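Local coordinates for putative pectin lyase (Geobacillus virus E2, PDB 7CHU) that serves as the trimeric tailspike of a thermophilic bacteriophage, a pectate-lyase-like beta-helix protein that probably recognises and cleaves polysaccharide on the host cell surface, at the interface of chains A and B. Residues are numbered along the deposited sequence; one frame, centred on the assembly and turned at random. Chains: chain A/B, Putative pectin lyase.

Contact 1: the interface of chains A and B. Residues chain A 286, 318, 340; chain B 283, 285, 315, 317, 339.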
loop_
_atom_site.group_PDB
_atom_site.type_symbol
_atom_site.label_atom_id
_atom_site.label_comp_id
_atom_site.label_asym_id
_atom_site.label_seq_id
_atom_site.Cartn_x
_atom_site.Cartn_y
_atom_site.Cartn_z
ATOM N N GLY A 286 -5.406 1.974 -1.846
ATOM C CA GLY A 286 -6.244 0.892 -1.374
ATOM C C GLY A 286 -7.629 1.303 -0.941
ATOM O O GLY A 286 -8.258 0.586 -0.166
ATOM N N ASN A 318 -4.438 1.254 -6.584
ATOM C CA ASN A 318 -5.181 0.035 -6.251
ATOM C C ASN A 318 -6.462 0.364 -5.477
ATOM O O ASN A 318 -6.716 -0.117 -4.372
ATOM C CB ASN A 318 -4.295 -1.000 -5.506
ATOM C CG ASN A 318 -3.336 -0.382 -4.473
ATOM O OD1 ASN A 318 -2.338 0.280 -4.820
ATOM N ND2 ASN A 318 -3.612 -0.635 -3.197
ATOM N N GLY A 340 -3.605 0.315 -11.161
ATOM C CA GLY A 340 -4.095 -0.882 -10.511
ATOM C C GLY A 340 -5.502 -0.778 -9.969
ATOM O O GLY A 340 -5.852 -1.515 -9.047
ATOM N N GLN B 283 -6.899 -7.371 -0.853
ATOM C CA GLN B 283 -5.629 -6.755 -1.207
ATOM C C GLN B 283 -4.512 -7.262 -0.307
ATOM O O GLN B 283 -4.725 -7.540 0.871
ATOM C CB GLN B 283 -5.694 -5.212 -1.082
ATOM C CG GLN B 283 -6.803 -4.614 -1.920
ATOM C CD GLN B 283 -6.532 -3.203 -2.392
ATOM O OE1 GLN B 283 -5.409 -2.707 -2.319
ATOM N NE2 GLN B 283 -7.577 -2.553 -2.908
ATOM N N ILE B 285 -0.667 -5.664 0.180
ATOM C CA ILE B 285 0.167 -4.521 -0.174
ATOM C C ILE B 285 1.467 -4.631 0.601
ATOM O O ILE B 285 1.458 -4.575 1.836
ATOM C CB ILE B 285 -0.549 -3.198 0.138
ATOM C CG1 ILE B 285 -1.875 -3.111 -0.647
ATOM C CG2 ILE B 285 0.370 -2.003 -0.142
ATOM C CD1 ILE B 285 -2.830 -2.003 -0.137
ATOM N N TYR B 315 -5.895 -7.670 -5.430
ATOM C CA TYR B 315 -4.801 -6.755 -5.729
ATOM C C TYR B 315 -3.572 -7.253 -4.986
ATOM O O TYR B 315 -3.573 -7.311 -3.755
ATOM C CB TYR B 315 -5.140 -5.332 -5.308
ATOM C CG TYR B 315 -6.472 -4.768 -5.776
ATOM C CD1 TYR B 315 -7.669 -5.271 -5.291
ATOM C CD2 TYR B 315 -6.517 -3.667 -6.632
ATOM C CE1 TYR B 315 -8.880 -4.718 -5.666
ATOM C CE2 TYR B 315 -7.736 -3.098 -7.022
ATOM C CZ TYR B 315 -8.905 -3.631 -6.534
ATOM O OH TYR B 315 -10.091 -3.080 -6.928
ATOM N N MET B 317 0.023 -6.117 -4.594
ATOM C CA MET B 317 0.786 -4.910 -4.891
ATOM C C MET B 317 2.122 -4.935 -4.170
ATOM O O MET B 317 2.170 -5.007 -2.936
ATOM C CB MET B 317 0.008 -3.647 -4.479
ATOM C CG MET B 317 -1.446 -3.592 -4.965
ATOM S SD MET B 317 -1.607 -3.461 -6.777
ATOM C CE MET B 317 -0.678 -1.988 -7.128
ATOM N N ILE B 339 1.031 -6.460 -9.421
ATOM C CA ILE B 339 1.719 -5.242 -9.850
ATOM C C ILE B 339 2.937 -4.988 -8.964
ATOM O O ILE B 339 2.819 -4.919 -7.734
ATOM C CB ILE B 339 0.761 -4.036 -9.838
ATOM C CG1 ILE B 339 -0.394 -4.325 -10.807
ATOM C CG2 ILE B 339 1.489 -2.750 -10.219
ATOM C CD1 ILE B 339 -1.459 -3.242 -10.812
#

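Contact 2: the interface of chains A and B. Residues chain A 473-474; chain B 466-467, 476, 478-480.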
loop_
_atom_site.group_PDB
_atom_site.type_symbol
_atom_site.label_atom_id
_atom_site.label_comp_id
_atom_site.label_asym_id
_atom_site.label_seq_id
_atom_site.Cartn_x
_atom_site.Cartn_y
_atom_site.Cartn_z
ATOM N N GLY A 473 3.516 -14.675 -50.485
ATOM C CA GLY A 473 3.927 -13.549 -51.299
ATOM C C GLY A 473 3.845 -12.182 -50.641
ATOM O O GLY A 473 3.196 -12.026 -49.597
ATOM N N ILE A 474 4.536 -11.206 -51.236
ATOM C CA ILE A 474 4.399 -9.793 -50.884
ATOM C C ILE A 474 3.337 -9.233 -51.810
ATOM O O ILE A 474 3.523 -9.238 -53.036
ATOM C CB ILE A 474 5.721 -9.026 -51.068
ATOM C CG1 ILE A 474 6.925 -9.752 -50.450
ATOM C CG2 ILE A 474 5.559 -7.541 -50.668
ATOM C CD1 ILE A 474 6.812 -10.072 -48.993
ATOM N N LEU B 466 10.283 -13.477 -44.595
ATOM C CA LEU B 466 9.518 -13.158 -45.802
ATOM C C LEU B 466 10.036 -11.938 -46.551
ATOM O O LEU B 466 9.860 -11.844 -47.771
ATOM C CB LEU B 466 8.052 -12.897 -45.428
ATOM C CG LEU B 466 7.417 -13.955 -44.526
ATOM C CD1 LEU B 466 6.015 -13.511 -44.082
ATOM C CD2 LEU B 466 7.388 -15.290 -45.259
ATOM N N LEU B 467 10.623 -10.981 -45.841
ATOM C CA LEU B 467 10.980 -9.697 -46.424
ATOM C C LEU B 467 11.913 -8.989 -45.457
ATOM O O LEU B 467 11.662 -8.987 -44.244
ATOM C CB LEU B 467 9.722 -8.844 -46.671
ATOM C CG LEU B 467 9.907 -7.375 -47.039
ATOM C CD1 LEU B 467 10.556 -7.261 -48.427
ATOM C CD2 LEU B 467 8.583 -6.603 -46.977
ATOM N N PRO B 476 12.456 -8.996 -50.917
ATOM C CA PRO B 476 11.413 -10.016 -50.732
ATOM C C PRO B 476 11.973 -11.416 -50.941
ATOM O O PRO B 476 12.672 -11.686 -51.925
ATOM C CB PRO B 476 10.372 -9.666 -51.812
ATOM C CG PRO B 476 11.153 -8.982 -52.895
ATOM C CD PRO B 476 12.269 -8.224 -52.168
ATOM N N VAL B 478 9.814 -13.942 -50.952
ATOM C CA VAL B 478 8.708 -14.559 -51.677
ATOM C C VAL B 478 8.373 -13.617 -52.829
ATOM O O VAL B 478 8.881 -12.485 -52.874
ATOM C CB VAL B 478 7.484 -14.785 -50.762
ATOM C CG1 VAL B 478 7.709 -16.011 -49.880
ATOM C CG2 VAL B 478 7.257 -13.542 -49.927
ATOM N N PRO B 479 7.548 -14.055 -53.778
ATOM C CA PRO B 479 7.291 -13.225 -54.957
ATOM C C PRO B 479 6.459 -11.992 -54.632
ATOM O O PRO B 479 5.767 -11.907 -53.607
ATOM C CB PRO B 479 6.532 -14.168 -55.896
ATOM C CG PRO B 479 6.897 -15.547 -55.427
ATOM C CD PRO B 479 7.021 -15.431 -53.953
ATOM N N ILE B 480 6.555 -11.007 -55.516
ATOM C CA ILE B 480 5.660 -9.858 -55.471
ATOM C C ILE B 480 4.424 -10.225 -56.281
ATOM O O ILE B 480 4.506 -10.418 -57.491
ATOM C CB ILE B 480 6.329 -8.587 -55.999
ATOM C CG1 ILE B 480 7.534 -8.235 -55.128
ATOM C CG2 ILE B 480 5.342 -7.426 -55.965
ATOM C CD1 ILE B 480 8.202 -6.983 -55.549
#

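Contact 3: the interface of chains A and B. Residues chain A 366, 388-389, 396; chain B 359, 383, 385, 399.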
loop_
_atom_site.group_PDB
_atom_site.type_symbol
_atom_site.label_atom_id
_atom_site.label_comp_id
_atom_site.label_asym_id
_atom_site.label_seq_id
_atom_site.Cartn_x
_atom_site.Cartn_y
_atom_site.Cartn_z
ATOM N N SER A 366 -8.347 -2.379 -14.695
ATOM C CA SER A 366 -9.302 -3.175 -15.455
ATOM C C SER A 366 -10.694 -2.832 -14.943
ATOM O O SER A 366 -10.863 -1.931 -14.111
ATOM C CB SER A 366 -8.987 -4.675 -15.370
ATOM O OG SER A 366 -9.605 -5.352 -16.460
ATOM N N SER A 388 -3.377 -0.619 -20.021
ATOM C CA SER A 388 -4.309 -1.406 -19.214
ATOM C C SER A 388 -5.165 -2.269 -20.126
ATOM O O SER A 388 -5.298 -1.989 -21.317
ATOM C CB SER A 388 -5.249 -0.530 -18.356
ATOM O OG SER A 388 -4.529 0.393 -17.575
ATOM N N ASP A 389 -5.795 -3.289 -19.547
ATOM C CA ASP A 389 -6.666 -4.188 -20.319
ATOM C C ASP A 389 -8.043 -4.232 -19.666
ATOM O O ASP A 389 -8.230 -4.886 -18.633
ATOM C CB ASP A 389 -6.065 -5.587 -20.427
ATOM C CG ASP A 389 -6.696 -6.413 -21.554
ATOM O OD1 ASP A 389 -7.702 -5.981 -22.151
ATOM O OD2 ASP A 389 -6.167 -7.503 -21.835
ATOM N N LYS A 396 -4.941 -1.256 -25.860
ATOM C CA LYS A 396 -4.196 -1.719 -24.689
ATOM C C LYS A 396 -3.103 -0.762 -24.254
ATOM O O LYS A 396 -2.934 -0.541 -23.059
ATOM C CB LYS A 396 -3.550 -3.086 -24.941
ATOM C CG LYS A 396 -4.465 -4.113 -25.633
ATOM C CD LYS A 396 -5.748 -4.370 -24.842
ATOM C CE LYS A 396 -6.567 -5.500 -25.478
ATOM N NZ LYS A 396 -7.937 -5.549 -24.910
ATOM N N LEU B 359 -8.505 -11.642 -17.884
ATOM C CA LEU B 359 -8.320 -10.221 -17.598
ATOM C C LEU B 359 -7.521 -9.987 -16.313
ATOM O O LEU B 359 -7.583 -8.909 -15.712
ATOM C CB LEU B 359 -9.668 -9.479 -17.572
ATOM C CG LEU B 359 -10.103 -8.896 -18.926
ATOM C CD1 LEU B 359 -9.056 -7.961 -19.507
ATOM C CD2 LEU B 359 -10.399 -9.999 -19.929
ATOM N N GLU B 383 -7.998 -14.530 -22.422
ATOM C CA GLU B 383 -7.160 -13.340 -22.514
ATOM C C GLU B 383 -6.748 -12.854 -21.126
ATOM O O GLU B 383 -7.597 -12.585 -20.271
ATOM C CB GLU B 383 -7.889 -12.214 -23.254
ATOM C CG GLU B 383 -7.113 -10.878 -23.199
ATOM C CD GLU B 383 -7.769 -9.767 -24.015
ATOM O OE1 GLU B 383 -8.496 -10.087 -24.966
ATOM O OE2 GLU B 383 -7.560 -8.572 -23.713
ATOM N N PHE B 385 -3.372 -10.138 -19.452
ATOM C CA PHE B 385 -2.535 -9.026 -19.876
ATOM C C PHE B 385 -1.251 -9.008 -19.068
ATOM O O PHE B 385 -1.275 -9.225 -17.850
ATOM C CB PHE B 385 -3.293 -7.710 -19.696
ATOM C CG PHE B 385 -2.550 -6.483 -20.187
ATOM C CD1 PHE B 385 -2.358 -6.262 -21.542
ATOM C CD2 PHE B 385 -2.063 -5.545 -19.282
ATOM C CE1 PHE B 385 -1.683 -5.129 -21.992
ATOM C CE2 PHE B 385 -1.395 -4.413 -19.721
ATOM C CZ PHE B 385 -1.214 -4.198 -21.077
ATOM N N TRP B 399 -1.007 -9.685 -24.614
ATOM C CA TRP B 399 -2.304 -10.158 -24.172
ATOM C C TRP B 399 -2.683 -11.301 -25.097
ATOM O O TRP B 399 -2.387 -11.267 -26.298
ATOM C CB TRP B 399 -3.373 -9.056 -24.182
ATOM C CG TRP B 399 -3.662 -8.534 -25.568
ATOM C CD1 TRP B 399 -4.649 -8.958 -26.416
ATOM C CD2 TRP B 399 -2.936 -7.511 -26.268
ATOM N NE1 TRP B 399 -4.578 -8.256 -27.602
ATOM C CE2 TRP B 399 -3.529 -7.371 -27.539
ATOM C CE3 TRP B 399 -1.847 -6.691 -25.938
ATOM C CZ2 TRP B 399 -3.084 -6.431 -28.477
ATOM C CZ3 TRP B 399 -1.385 -5.773 -26.879
ATOM C CH2 TRP B 399 -2.009 -5.649 -28.134
HETATM O O HOH W 1 -10.306 -6.821 -23.420
HETATM O O HOH W 2 -8.953 -7.566 -26.515
#

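Contact 1: the interface of chains A and B
This is a side-by-side interface between two pectate-lyase-like parallel beta-helices, where A:Asn318 docks on B:Gln283, B:Tyr315 and B:Met317. It helps to hold subunits together in the tailspike trimer. Chain A presents turn residues: A:Gly286, A:Asn318 and A:Gly340 each follow a short strand and share a left-handed backbone conformation. Chain B presents residues of strands 283-285, 315-317 and 337-339.

Two hydrogen bonds join A:Asn318 to the amide of B:Gln283. A:Asn318 ND2 donates to B:Gln283 OE1 at 2.9 Å, approaching in the carbonyl plane. B:Gln283 NE2 donates to the backbone O of A:Asn318 at 3.0 Å, tilted out of that carbonyl's plane. The two side-chain amides are turned 64° apart. One amide thus reads both the side chain and the main chain of A:Asn318. B:Gln283 NE2 also lies over the centre of the B:Tyr315 ring, 3.6 Å above its plane, which should steady the amide.

A:Asn318 CG sits between its own backbone N and carbonyl carbon (chi1 40°), which brings the amide towards B:Met317. A:Asn318 and B:Met317 run alongside each other, pointing opposite ways, with A:Asn318 CG 3.8 Å from B:Met317 CG. The bent methionine brings CE alongside A:Asn318 OD1. The ring edge of B:Tyr315 faces the O of A:Gly340 in plane. B:Ile339 CD1 touches A:Gly340 CA at 3.6 Å.

Contact 2: the interface of chains A and B
A:Ile474 enters chain B between strand 464-470 and the segment 476-480. Its backbone N donates a hydrogen bond to the O of B:Pro479, 2.8 Å long and 158° at the hydrogen. The backbones of A:Ile474 and B:Ile480 pair in a short parallel bridge, and B:Ile480 CA comes within 3.3 Å of A:Ile474 O.

The tight part continues from this paired backbone to the CG1-CD1 branch of A:Ile474. CG1 stands beside the backbone N and CD1 bends back (chi2 -57°), which directs the branch into chain B. A:Ile474 CD1 meets B:Val478 CG2 at 3.6 Å. A:Ile474 CG1 rests 3.7 Å from B:Pro476 CB. The isoleucine lies roughly perpendicular to both partners. B:Val478 CG2 also touches A:Gly473 CA at 3.6 Å. A:Gly473 has no side chain there, which probably allows this approach.

The looser side lies towards B:Leu466 and B:Leu467, which bury little surface against chain A. B:Leu467 approaches with CB rather than with its branch tip, 3.9 Å from A:Ile474 CD1. B:Leu466 contributes mainly its backbone carbonyl.

In the fold, the site lies in the C-terminal part of the chain, where strand 474-476 of A runs beside strand 480-481 of B.

Contact 3: the interface of chains A and B
The loop at 388-389 and strands 366-368 and 395-396 of chain A meet the loop residues B:Leu359 and B:Glu383 and strands 385-387 and 398-399 of chain B. A:Asp389 faces B:Glu383 from the opposite direction. Their carboxylates are nearly coplanar, 28° apart, and A:Asp389 OD2 lies 2.6 Å from B:Glu383 OE2. Two carboxylate oxygens this close would clash if both were charged, so the pair may share a proton. Protons are not seen. A:Lys396 NZ probably offsets the remaining charge.

A:Lys396 reaches both acids. NZ forms a salt bridge to A:Asp389 OD1 at 2.8 Å, from above the carboxylate plane. It makes a longer salt bridge to B:Glu383 OE2 at 3.3 Å, weak as a hydrogen bond. Water 2 links NZ to B:Glu383 OE1. Water 1 joins A:Asp389 OD1 to B:Glu383 OE2.

The lysine chain lies over one face of B:Trp399. A:Lys396 CG sits over the six-membered ring, 3.7 Å from B:Trp399 CE3, and CE lies over the five-membered ring. After the bend at chi2 (-58°) the chain runs extended along the indole and carries NZ to the two acids.

A:Asp389 CB packs on B:Phe385 CB at 3.6 Å. The B:Leu359 side chain lies across A:Asp389, with B:Leu359 CD1 3.5 Å from A:Asp389 CG. Behind it, A:Ser366 OG donates to the O of A:Asp389 at 2.6 Å, which helps to hold the loop in place.

The site sits towards the C-terminal end of the stacked beta-helix strands, on the flank facing the neighbouring subunit.

The contacts share no residues and follow one another along the trimer. The C-alpha centres of contact 1 and contact 3 are about 16 Å apart. Contact 3 lies about 34 Å from contact 2, and contact 1 about 48 Å from it. Contact 3 therefore lies between the other two, nearly in line. Contacts 1 and 3 join flanks of adjacent beta-helices, by hydrogen bonds of side-chain amides in one and by charge and aromatic packing in the other. Contact 2 instead joins strands of two chains nearer the C-terminus. Together they fasten the subunits at separate levels, which probably helps this thermophilic spike stay assembled.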